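Local coordinates for protein putative hydroxymethylglutaryl-CoA synthase (Streptococcus mutans, PDB 3SQZ) that probably catalyses the condensation of acetyl-CoA with acetoacetyl-CoA into hydroxymethylglutaryl-CoA, and binds coenzyme A, at residues G38-G43 / A193-K198; V86-G91 / Q187-I192; D106-A111 / R166-A171; K295-A300 / S327-A332; D334-F339 / G352-G357. All blocks are in the same frame, centred on the assembly; numbering follows the deposited sequence.

Interaction 1. Residues G38-G43 / A193-K198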
# COMPACT_ATOMS: atom_id res chain seq x y z
N GLY A 38 16.87 0.75 8.04
CA GLY A 38 15.70 1.25 7.35
C GLY A 38 15.39 0.54 6.06
O GLY A 38 15.74 -0.63 5.87
N ILE A 39 14.71 1.27 5.18
CA ILE A 39 14.25 0.74 3.91
C ILE A 39 15.38 0.81 2.89
O ILE A 39 15.85 1.89 2.52
CB ILE A 39 13.02 1.51 3.40
CG1 ILE A 39 11.87 1.43 4.43
CG2 ILE A 39 12.57 0.97 2.05
CD1 ILE A 39 10.71 2.38 4.13
N ASP A 40 15.80 -0.37 2.44
CA ASP A 40 16.89 -0.49 1.49
C ASP A 40 16.38 -0.50 0.05
O ASP A 40 17.02 0.07 -0.83
CB ASP A 40 17.65 -1.79 1.77
CG ASP A 40 18.87 -1.95 0.90
OD1 ASP A 40 19.74 -1.05 0.90
OD2 ASP A 40 18.96 -2.99 0.22
N LYS A 41 15.27 -1.19 -0.18
CA LYS A 41 14.66 -1.30 -1.50
C LYS A 41 13.15 -1.31 -1.36
O LYS A 41 12.63 -1.80 -0.35
CB LYS A 41 15.15 -2.55 -2.24
CG LYS A 41 16.63 -2.45 -2.65
CD LYS A 41 17.12 -3.63 -3.47
CE LYS A 41 17.25 -4.88 -2.61
NZ LYS A 41 18.05 -5.97 -3.29
N ILE A 42 12.47 -0.77 -2.36
CA ILE A 42 11.01 -0.78 -2.45
C ILE A 42 10.60 -1.35 -3.80
O ILE A 42 11.06 -0.88 -4.84
CB ILE A 42 10.41 0.64 -2.32
CG1 ILE A 42 10.87 1.34 -1.04
CG2 ILE A 42 8.89 0.58 -2.38
CD1 ILE A 42 10.51 2.81 -0.96
N GLY A 43 9.75 -2.38 -3.76
CA GLY A 43 9.19 -2.95 -4.97
C GLY A 43 7.70 -2.69 -5.01
O GLY A 43 7.06 -2.52 -3.96
N ALA A 193 6.51 -4.01 -1.60
CA ALA A 193 7.49 -4.80 -0.86
C ALA A 193 8.58 -3.87 -0.37
O ALA A 193 9.07 -3.03 -1.13
CB ALA A 193 8.09 -5.88 -1.75
N MET A 194 8.98 -4.01 0.89
CA MET A 194 10.07 -3.23 1.46
C MET A 194 11.08 -4.17 2.08
O MET A 194 10.72 -5.03 2.89
CB MET A 194 9.55 -2.22 2.49
CG MET A 194 8.72 -1.13 1.84
SD MET A 194 7.90 0.00 2.98
CE MET A 194 6.61 -1.06 3.61
N LEU A 195 12.34 -4.03 1.69
CA LEU A 195 13.42 -4.78 2.30
C LEU A 195 14.07 -3.90 3.35
O LEU A 195 14.54 -2.79 3.03
CB LEU A 195 14.44 -5.18 1.24
CG LEU A 195 15.58 -6.05 1.78
CD1 LEU A 195 15.08 -7.44 2.17
CD2 LEU A 195 16.69 -6.13 0.76
N VAL A 196 14.09 -4.38 4.59
CA VAL A 196 14.63 -3.63 5.70
C VAL A 196 15.95 -4.25 6.14
O VAL A 196 16.03 -5.47 6.30
CB VAL A 196 13.63 -3.61 6.88
CG1 VAL A 196 14.23 -2.92 8.11
CG2 VAL A 196 12.33 -2.95 6.44
N LYS A 197 16.99 -3.43 6.28
CA LYS A 197 18.29 -3.90 6.72
C LYS A 197 19.12 -2.75 7.26
O LYS A 197 18.72 -1.59 7.20
CB LYS A 197 19.04 -4.61 5.58
CG LYS A 197 19.39 -3.69 4.42
CD LYS A 197 20.07 -4.44 3.29
CE LYS A 197 21.48 -4.86 3.65
NZ LYS A 197 22.38 -3.68 3.85
N LYS A 198 20.28 -3.09 7.81
CA LYS A 198 21.23 -2.09 8.27
C LYS A 198 21.84 -1.37 7.07
O LYS A 198 21.95 -1.94 5.98
CB LYS A 198 22.33 -2.78 9.09
CG LYS A 198 23.28 -1.83 9.78
CD LYS A 198 24.24 -2.57 10.69
CE LYS A 198 25.43 -3.12 9.91
NZ LYS A 198 25.03 -4.11 8.87
O HOH W 1 22.24 -1.94 1.66
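Six backbone hydrogen bonds join G38-G43 to A193-K198. G43 and A193 form a reciprocal pair, G43 N to A193 O and A193 N to G43 O, both 2.8 Å, and G38 pairs with K197 in the same way. Between them the register slips: L195 O receives D40 N at 2.8 Å, whereas L195 N gives to K41 O at 3.0 Å. Two residues thus face one, and D40, with near-helical backbone angles (phi -91°, psi -40°), makes this a classic beta bulge; K41 N is buried without a partner.

Polar side chains gather where the bulge sets D40 beside K41. The D40 carboxylate, carried anti to the backbone N (chi1 -175°), has a salt bridge to R201 through OD2, while a water spans D40 OD1 and K197 NZ. K41 NZ continues to D101.

In van der Waals contact, the aliphatic part of K41 lies alongside L195, CE to CD2 3.6 Å. On the face of I39 and M194 the two side chains meet at an oblique angle, I39 CD1 3.9 Å from M194 SD; I39 packs on helix 147-161 and M194 on helix 315-326. Antiparallel pairing of the first strand with the fifth, in the order 3-2-4-5-1, is the hallmark of one half of the thiolase fold.

Interaction 2. Residues V86-G91 / Q187-I192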
# COMPACT_ATOMS: atom_id res chain seq x y z
N VAL A 86 -1.57 -12.85 -2.32
CA VAL A 86 -0.34 -13.62 -2.34
C VAL A 86 0.47 -13.37 -3.60
O VAL A 86 1.68 -13.14 -3.54
CB VAL A 86 -0.64 -15.13 -2.21
CG1 VAL A 86 0.58 -15.97 -2.53
CG2 VAL A 86 -1.15 -15.44 -0.81
N THR A 87 -0.19 -13.43 -4.75
CA THR A 87 0.54 -13.27 -6.00
C THR A 87 1.06 -11.85 -6.18
O THR A 87 2.18 -11.65 -6.66
CB THR A 87 -0.29 -13.71 -7.21
OG1 THR A 87 -1.49 -12.95 -7.25
CG2 THR A 87 -0.65 -15.18 -7.08
N LEU A 88 0.26 -10.86 -5.80
CA LEU A 88 0.73 -9.48 -5.86
C LEU A 88 1.90 -9.27 -4.91
O LEU A 88 2.89 -8.62 -5.27
CB LEU A 88 -0.41 -8.50 -5.56
CG LEU A 88 -1.53 -8.44 -6.60
CD1 LEU A 88 -2.68 -7.62 -6.07
CD2 LEU A 88 -1.03 -7.89 -7.94
N ALA A 89 1.81 -9.83 -3.70
CA ALA A 89 2.88 -9.69 -2.72
C ALA A 89 4.17 -10.33 -3.25
O ALA A 89 5.25 -9.72 -3.21
CB ALA A 89 2.48 -10.31 -1.39
N ALA A 90 4.07 -11.55 -3.78
CA ALA A 90 5.24 -12.23 -4.31
C ALA A 90 5.82 -11.46 -5.50
O ALA A 90 7.04 -11.36 -5.63
CB ALA A 90 4.90 -13.66 -4.70
N GLY A 91 4.96 -10.92 -6.37
CA GLY A 91 5.43 -10.12 -7.48
C GLY A 91 6.20 -8.90 -7.02
O GLY A 91 7.25 -8.57 -7.58
N GLN A 187 -11.86 1.73 -5.42
CA GLN A 187 -11.31 0.38 -5.52
C GLN A 187 -9.86 0.43 -6.01
O GLN A 187 -9.34 1.51 -6.30
CB GLN A 187 -12.22 -0.47 -6.40
CG GLN A 187 -13.54 -0.75 -5.68
CD GLN A 187 -14.58 -1.52 -6.48
OE1 GLN A 187 -15.33 -2.31 -5.90
NE2 GLN A 187 -14.67 -1.27 -7.78
N GLY A 188 -9.19 -0.72 -6.08
CA GLY A 188 -7.82 -0.78 -6.54
C GLY A 188 -7.16 -2.08 -6.14
O GLY A 188 -7.78 -2.94 -5.51
N ALA A 189 -5.90 -2.24 -6.52
CA ALA A 189 -5.17 -3.47 -6.23
C ALA A 189 -3.68 -3.22 -6.34
O ALA A 189 -3.24 -2.54 -7.27
CB ALA A 189 -5.58 -4.57 -7.19
N GLY A 190 -2.90 -3.77 -5.42
CA GLY A 190 -1.46 -3.67 -5.55
C GLY A 190 -0.74 -4.11 -4.29
O GLY A 190 -1.36 -4.32 -3.24
N SER A 191 0.57 -4.24 -4.42
CA SER A 191 1.41 -4.61 -3.29
C SER A 191 2.72 -3.85 -3.33
O SER A 191 3.36 -3.75 -4.38
CB SER A 191 1.73 -6.11 -3.31
OG SER A 191 2.64 -6.45 -2.26
N ILE A 192 3.11 -3.35 -2.16
CA ILE A 192 4.43 -2.79 -1.92
C ILE A 192 5.27 -3.81 -1.16
O ILE A 192 4.79 -4.43 -0.21
CB ILE A 192 4.32 -1.50 -1.07
CG1 ILE A 192 3.76 -0.35 -1.92
CG2 ILE A 192 5.66 -1.14 -0.43
CD1 ILE A 192 4.76 0.30 -2.85
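S191 presses its side chain against the backbone of helix residues L88 and A89, and here the packing is close. Its CB lies 3.4 Å from L88 O, and its OG 3.3 Å from A89 CA. The first torsion (chi1 176°), with OG anti to the backbone N, sets the hydroxyl over A89 CA, the A89 methyl being more distant (CB to OG 4.0 Å), and leaves it to bond S92 OG.

The other end is looser. L88 stretches over the strand so that its CD1 lies over the backbone of G190, 3.9 Å from G190 N, on the side of the strand turned to the helix, and only grazes the methyl of A189, CD1 to CB 4.4 Å. This end is no more open to solvent than the first, since all five touching residues are buried.

The short axes approach to 7.0 Å at 41°, which places helix 85-94 against the sheet on the face opposite that of I192, whose CB points away from the helix. S172 of the adjacent strand 166-175 extends the same surface beneath L88 and A89.

No hydrogen bond joins the two segments themselves. The contact rests on van der Waals packing of a small serine on helix backbone, and the buried S191 hydroxyl is satisfied by S92 of the same helix.

Interaction 3. Residues D106-A111 / R166-A171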
# COMPACT_ATOMS: atom_id res chain seq x y z
N ASP A 106 15.27 -13.26 7.44
CA ASP A 106 14.80 -14.24 8.41
C ASP A 106 13.45 -13.87 9.03
O ASP A 106 13.03 -14.48 10.02
CB ASP A 106 15.86 -14.56 9.49
CG ASP A 106 16.11 -13.42 10.43
OD1 ASP A 106 15.65 -12.29 10.15
OD2 ASP A 106 16.77 -13.65 11.46
N MET A 107 12.76 -12.93 8.40
CA MET A 107 11.39 -12.62 8.80
C MET A 107 10.66 -12.08 7.58
O MET A 107 11.18 -11.20 6.87
CB MET A 107 11.36 -11.62 9.97
CG MET A 107 9.95 -11.25 10.38
SD MET A 107 9.75 -10.65 12.08
CE MET A 107 10.70 -9.14 12.03
N VAL A 108 9.47 -12.61 7.34
CA VAL A 108 8.61 -12.19 6.24
C VAL A 108 7.26 -11.83 6.85
O VAL A 108 6.63 -12.68 7.49
CB VAL A 108 8.42 -13.33 5.22
CG1 VAL A 108 7.50 -12.88 4.08
CG2 VAL A 108 9.77 -13.81 4.66
N ILE A 109 6.84 -10.58 6.69
CA ILE A 109 5.59 -10.12 7.28
C ILE A 109 4.67 -9.64 6.16
O ILE A 109 5.05 -8.77 5.36
CB ILE A 109 5.79 -8.94 8.26
CG1 ILE A 109 6.88 -9.27 9.29
CG2 ILE A 109 4.47 -8.59 8.93
CD1 ILE A 109 7.20 -8.11 10.23
N LEU A 110 3.46 -10.20 6.11
CA LEU A 110 2.44 -9.74 5.18
C LEU A 110 1.41 -8.91 5.93
O LEU A 110 0.71 -9.43 6.80
CB LEU A 110 1.75 -10.94 4.53
CG LEU A 110 0.53 -10.59 3.66
CD1 LEU A 110 0.87 -9.68 2.49
CD2 LEU A 110 -0.15 -11.87 3.18
N ALA A 111 1.35 -7.62 5.60
CA ALA A 111 0.30 -6.73 6.08
C ALA A 111 -0.82 -6.73 5.04
O ALA A 111 -0.56 -6.50 3.86
CB ALA A 111 0.85 -5.33 6.26
N ARG A 166 17.98 -9.48 7.52
CA ARG A 166 17.13 -8.62 6.69
C ARG A 166 15.69 -9.05 6.88
O ARG A 166 15.41 -10.21 7.24
CB ARG A 166 17.54 -8.71 5.21
CG ARG A 166 19.01 -8.39 5.01
CD ARG A 166 19.48 -8.47 3.57
NE ARG A 166 20.93 -8.29 3.58
CZ ARG A 166 21.72 -8.32 2.51
NH1 ARG A 166 23.02 -8.14 2.67
NH2 ARG A 166 21.22 -8.54 1.31
N VAL A 167 14.77 -8.12 6.66
CA VAL A 167 13.35 -8.43 6.83
C VAL A 167 12.60 -7.98 5.59
O VAL A 167 12.87 -6.91 5.05
CB VAL A 167 12.77 -7.73 8.08
CG1 VAL A 167 11.27 -7.99 8.21
CG2 VAL A 167 13.51 -8.18 9.33
N LEU A 168 11.66 -8.80 5.15
CA LEU A 168 10.81 -8.47 4.03
C LEU A 168 9.41 -8.13 4.54
O LEU A 168 8.76 -8.97 5.17
CB LEU A 168 10.74 -9.66 3.08
CG LEU A 168 9.84 -9.49 1.85
CD1 LEU A 168 10.33 -8.34 0.97
CD2 LEU A 168 9.76 -10.79 1.09
N VAL A 169 8.98 -6.90 4.27
CA VAL A 169 7.64 -6.45 4.61
C VAL A 169 6.83 -6.31 3.33
O VAL A 169 7.28 -5.66 2.38
CB VAL A 169 7.68 -5.09 5.35
CG1 VAL A 169 6.27 -4.53 5.58
CG2 VAL A 169 8.43 -5.24 6.67
N LEU A 170 5.66 -6.94 3.29
CA LEU A 170 4.76 -6.86 2.15
C LEU A 170 3.48 -6.18 2.62
O LEU A 170 2.95 -6.52 3.67
CB LEU A 170 4.39 -8.25 1.64
CG LEU A 170 5.47 -9.21 1.13
CD1 LEU A 170 6.49 -8.53 0.23
CD2 LEU A 170 6.13 -9.98 2.24
N ALA A 171 3.00 -5.23 1.82
CA ALA A 171 1.74 -4.55 2.08
C ALA A 171 0.90 -4.74 0.83
O ALA A 171 1.11 -4.03 -0.17
CB ALA A 171 1.97 -3.09 2.34
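L170 holds CG beside its backbone N (chi1 -60°), which brings CD2 across to V108 CG1 at 3.7 Å; L110, its CG anti to the backbone N (chi1 172°), crosses L170 at about a right angle, with CD1 3.9 Å from L170 CB. These residues and L168 share one face of the sheet. On the other, M107 extends alongside V167 and then bends at its last torsion, so that the terminal CE comes 4.0 Å from V167 CG2.

The two strands are parallel, 14° apart, and their amides are bonded alternately: L168 N to M107 O at 3.0 Å, I109 N to L168 O at 2.9 Å, L170 N to I109 O at 2.8 Å and A111 N to L170 O at 2.7 Å. Strand 105-111 lies between 137-141 and 166-175, and the chain passes over it in a beta-alpha-beta crossover through helix 147-161, which packs on M107 and V167.

Pairing is disturbed at the start. R166 O accepts from D106 N at 3.1 Å instead of from M107 N, which is buried without a partner. The charged side chains at this end of the pair turn elsewhere, D106 OD1 hydrogen-bonded to H158 and R166 in salt bridges to E100 and D101.

Interaction 4. Residues K295-A300 / S327-A332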
# COMPACT_ATOMS: atom_id res chain seq x y z
N LYS A 295 4.11 21.49 -1.08
CA LYS A 295 2.99 21.30 -2.00
C LYS A 295 3.40 20.51 -3.24
O LYS A 295 2.72 19.58 -3.66
CB LYS A 295 2.38 22.65 -2.40
CG LYS A 295 1.25 22.53 -3.39
CD LYS A 295 0.12 21.67 -2.85
CE LYS A 295 -1.12 21.81 -3.73
NZ LYS A 295 -2.24 20.96 -3.25
N VAL A 296 4.53 20.87 -3.83
CA VAL A 296 5.05 20.15 -4.99
C VAL A 296 5.32 18.69 -4.62
O VAL A 296 5.03 17.78 -5.41
CB VAL A 296 6.32 20.84 -5.54
CG1 VAL A 296 7.09 19.90 -6.45
CG2 VAL A 296 5.96 22.13 -6.27
N ASN A 297 5.87 18.47 -3.44
CA ASN A 297 6.13 17.10 -2.99
C ASN A 297 4.85 16.34 -2.70
O ASN A 297 4.76 15.14 -3.01
CB ASN A 297 7.10 17.07 -1.82
CG ASN A 297 8.53 17.37 -2.24
OD1 ASN A 297 9.39 17.71 -1.42
ND2 ASN A 297 8.78 17.27 -3.53
N PHE A 298 3.85 17.01 -2.16
CA PHE A 298 2.55 16.38 -2.01
C PHE A 298 2.00 15.92 -3.37
O PHE A 298 1.56 14.77 -3.53
CB PHE A 298 1.53 17.29 -1.32
CG PHE A 298 0.17 16.68 -1.31
CD1 PHE A 298 -0.14 15.67 -0.40
CD2 PHE A 298 -0.77 17.02 -2.27
CE1 PHE A 298 -1.37 15.05 -0.43
CE2 PHE A 298 -2.01 16.40 -2.30
CZ PHE A 298 -2.30 15.42 -1.37
N GLU A 299 2.04 16.80 -4.36
CA GLU A 299 1.56 16.46 -5.69
C GLU A 299 2.34 15.28 -6.29
O GLU A 299 1.75 14.41 -6.92
CB GLU A 299 1.61 17.68 -6.60
CG GLU A 299 0.67 18.80 -6.15
CD GLU A 299 -0.79 18.41 -6.23
OE1 GLU A 299 -1.18 17.67 -7.16
OE2 GLU A 299 -1.57 18.87 -5.36
N ALA A 300 3.65 15.25 -6.07
CA ALA A 300 4.46 14.13 -6.54
C ALA A 300 3.99 12.83 -5.89
O ALA A 300 3.95 11.78 -6.53
CB ALA A 300 5.93 14.37 -6.24
N SER A 327 9.48 13.59 -7.15
CA SER A 327 9.93 14.89 -6.65
C SER A 327 11.19 15.32 -7.38
O SER A 327 12.09 14.50 -7.62
CB SER A 327 10.23 14.84 -5.16
OG SER A 327 10.84 16.06 -4.75
N GLN A 328 11.26 16.60 -7.70
CA GLN A 328 12.45 17.14 -8.35
C GLN A 328 13.36 17.87 -7.36
O GLN A 328 14.37 18.45 -7.77
CB GLN A 328 12.05 18.03 -9.53
CG GLN A 328 11.31 17.26 -10.61
CD GLN A 328 11.01 18.09 -11.84
OE1 GLN A 328 10.91 17.56 -12.95
NE2 GLN A 328 10.86 19.39 -11.65
N ASN A 329 13.02 17.83 -6.07
CA ASN A 329 13.79 18.59 -5.09
C ASN A 329 14.35 17.80 -3.90
O ASN A 329 15.17 18.33 -3.16
CB ASN A 329 12.97 19.78 -4.57
CG ASN A 329 11.69 19.35 -3.91
OD1 ASN A 329 10.60 19.55 -4.44
ND2 ASN A 329 11.82 18.73 -2.74
N LEU A 330 13.93 16.55 -3.70
CA LEU A 330 14.42 15.81 -2.54
C LEU A 330 15.89 15.48 -2.68
O LEU A 330 16.36 15.12 -3.76
CB LEU A 330 13.62 14.52 -2.34
CG LEU A 330 12.20 14.71 -1.81
CD1 LEU A 330 11.46 13.40 -1.85
CD2 LEU A 330 12.20 15.27 -0.39
N VAL A 331 16.61 15.61 -1.57
CA VAL A 331 18.03 15.29 -1.53
C VAL A 331 18.38 14.48 -0.28
O VAL A 331 17.63 14.45 0.71
CB VAL A 331 18.91 16.57 -1.57
CG1 VAL A 331 18.64 17.36 -2.84
CG2 VAL A 331 18.66 17.42 -0.34
N ALA A 332 19.53 13.82 -0.35
CA ALA A 332 20.09 13.12 0.80
C ALA A 332 20.03 14.01 2.02
O ALA A 332 20.37 15.19 1.96
CB ALA A 332 21.52 12.74 0.51
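The backbones of helix segment K295-A300 and the irregular stretch S327-A332 come nearest at A300, the last residue of the segment, where A300 CA and S327 CA are 5.5 Å apart and A300 CB rests 3.7 Å from S327 N.

One turn earlier on the helix, N297 carries the polar part of the contact. Its amide meets that of N329 from the opposite direction, the two planes being 37° apart. N329 ND2 donates to N297 OD1 at 2.9 Å, an almost straight bond (176°) that enters in the carbonyl plane on a lone pair, while N297 OD1 also lies close to the amide plane of N329. In return, one N-H of N297 ND2 points between two acceptors, N329 OD1 at 3.1 Å and S327 OG at 2.7 Å; being shared, both bonds are bent and weak. The side chain of N329 reaches this position by placing CG between its backbone N and carbonyl carbon (chi1 60°).

S327 is the first residue to leave the helical path after helix 315-326, and its hydroxyl organises the turn that follows. OG accepts from N329 N at 3.1 Å, an ST turn, and also from L330 N at 3.3 Å, which gives an ST motif. The turn that S327 fixes therefore also presents N329 to the helix.

Apolar groups close the inner side: L330 CD2 lies 3.9 Å from N297 OD1, and L323 of helix 315-326 touches both N297 and L330. Toward solvent, V296 brushes the amide of N329 with CG1.

Interaction 5. Residues D334-F339 / G352-G357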
# COMPACT_ATOMS: atom_id res chain seq x y z
N ASP A 334 17.37 14.94 3.62
CA ASP A 334 16.01 15.43 3.82
C ASP A 334 15.23 14.43 4.67
O ASP A 334 15.37 13.21 4.50
CB ASP A 334 15.27 15.60 2.49
CG ASP A 334 15.61 16.90 1.78
OD1 ASP A 334 16.15 17.83 2.40
OD2 ASP A 334 15.28 16.99 0.57
N LYS A 335 14.39 14.96 5.55
CA LYS A 335 13.53 14.13 6.39
C LYS A 335 12.11 14.13 5.86
O LYS A 335 11.61 15.13 5.35
CB LYS A 335 13.53 14.62 7.83
CG LYS A 335 14.88 14.52 8.50
CD LYS A 335 14.80 14.90 9.97
CE LYS A 335 15.27 16.32 10.20
NZ LYS A 335 16.73 16.45 9.94
N ILE A 336 11.46 12.98 5.99
CA ILE A 336 10.10 12.79 5.54
C ILE A 336 9.27 12.35 6.72
O ILE A 336 9.69 11.49 7.50
CB ILE A 336 10.03 11.71 4.43
CG1 ILE A 336 10.87 12.16 3.23
CG2 ILE A 336 8.59 11.45 4.01
CD1 ILE A 336 10.99 11.11 2.16
N ALA A 337 8.10 12.96 6.89
CA ALA A 337 7.14 12.53 7.90
C ALA A 337 6.04 11.75 7.22
O ALA A 337 5.59 12.12 6.13
CB ALA A 337 6.56 13.72 8.64
N LEU A 338 5.60 10.67 7.87
CA LEU A 338 4.59 9.79 7.31
C LEU A 338 3.43 9.62 8.30
O LEU A 338 3.65 9.37 9.50
CB LEU A 338 5.19 8.43 6.97
CG LEU A 338 6.30 8.45 5.90
CD1 LEU A 338 7.69 8.50 6.54
CD2 LEU A 338 6.18 7.26 4.97
N PHE A 339 2.21 9.74 7.79
CA PHE A 339 0.99 9.56 8.57
C PHE A 339 0.25 8.34 8.10
O PHE A 339 -0.30 8.32 6.99
CB PHE A 339 0.03 10.75 8.45
CG PHE A 339 -1.35 10.45 9.01
CD1 PHE A 339 -1.53 10.29 10.38
CD2 PHE A 339 -2.45 10.32 8.17
CE1 PHE A 339 -2.79 10.02 10.90
CE2 PHE A 339 -3.70 10.04 8.70
CZ PHE A 339 -3.87 9.89 10.07
N GLY A 352 11.58 9.36 8.56
CA GLY A 352 12.79 8.78 8.02
C GLY A 352 13.64 9.83 7.34
O GLY A 352 13.17 10.94 7.04
N THR A 353 14.89 9.49 7.07
CA THR A 353 15.83 10.39 6.41
C THR A 353 16.36 9.74 5.14
O THR A 353 16.76 8.58 5.15
CB THR A 353 17.02 10.73 7.34
OG1 THR A 353 16.54 11.46 8.46
CG2 THR A 353 18.05 11.58 6.61
N LEU A 354 16.35 10.50 4.05
CA LEU A 354 16.84 9.99 2.77
C LEU A 354 18.34 9.79 2.76
O LEU A 354 19.10 10.61 3.28
CB LEU A 354 16.44 10.91 1.63
CG LEU A 354 14.96 10.84 1.25
CD1 LEU A 354 14.61 11.97 0.29
CD2 LEU A 354 14.63 9.48 0.64
N VAL A 355 18.76 8.70 2.12
CA VAL A 355 20.16 8.32 2.02
C VAL A 355 20.72 8.70 0.65
O VAL A 355 20.07 8.53 -0.37
CB VAL A 355 20.28 6.79 2.22
CG1 VAL A 355 21.71 6.32 2.06
CG2 VAL A 355 19.72 6.41 3.58
N LYS A 356 21.93 9.25 0.66
CA LYS A 356 22.66 9.53 -0.56
C LYS A 356 22.67 8.31 -1.48
O LYS A 356 23.02 7.20 -1.06
CB LYS A 356 24.09 9.92 -0.19
CG LYS A 356 25.04 10.08 -1.34
CD LYS A 356 26.40 10.52 -0.82
CE LYS A 356 27.39 10.66 -1.95
NZ LYS A 356 28.64 11.29 -1.43
N GLY A 357 22.27 8.51 -2.73
CA GLY A 357 22.19 7.43 -3.69
C GLY A 357 20.84 6.76 -3.80
O GLY A 357 20.68 5.82 -4.58
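D334 O is gripped by two successive residues of the facing strand: L354 N donates to it at 2.9 Å in a nearly straight bond (171°), and T353 CA adds a CA-H...O contact at 3.4 Å. This is the open end of the beta hairpin formed by strands 335-342 and 346-354, neighbours in the mixed sheet of the thiolase fold. The short strand axes run at 143°, antiparallel with a marked twist.

Next along, I336 and G352 make an antiparallel hydrogen-bonded pair. I336 N reaches G352 O at 2.9 Å and G352 N returns to I336 O at 3.0 Å; G352 O also receives the CA-H of K335, with K335 CA 3.3 Å away. Each of the two carbonyl oxygens, D334 O and G352 O, thus combines one N-H with one weaker CA-H contact.

K335 and T353 form the non-hydrogen-bonded pair between, on the face toward solvent. Their side chains lie alongside and point the same way. T353 keeps OG1 beside its backbone N (chi1 -65°), where it touches K335 CG at 3.5 Å, a van der Waals contact, while the lysine then bends and leads its amine away.

The opposite face is buried under helix 315-326. There I336 crosses L354 obliquely, CD1 to CG 4.1 Å, and both side chains touch L324. The carboxylate of D334 turns back to its own loop, where OD2 accepts from V331 N. Further in, G352 has no side chain, and the end of L338 swings toward its backbone, bringing L338 CD1 to 4.5 Å from G352 N.

In the fold
Interactions 1, 2, 3 and 5 all reach one mixed sheet. Strand 188-198 serves both interaction 1 and interaction 2, whose centres are about 17 Å apart, and strand 166-175 beside it carries interaction 3, about 10 Å from interaction 1; M194 N and V196 N bond to V169 O and V167 O across that seam. Along the chain interaction 3 falls within the span of interaction 2, and that within interaction 1. Interactions 4 and 5 follow in the second half, centres about 11 Å apart and touching through L330 and L354. The sheet therefore unites the two halves of a thiolase fold; the predicted catalytic H267, just after strand 263-266, lies about 9 to 12 Å from side chains of interactions 1, 3 and 5.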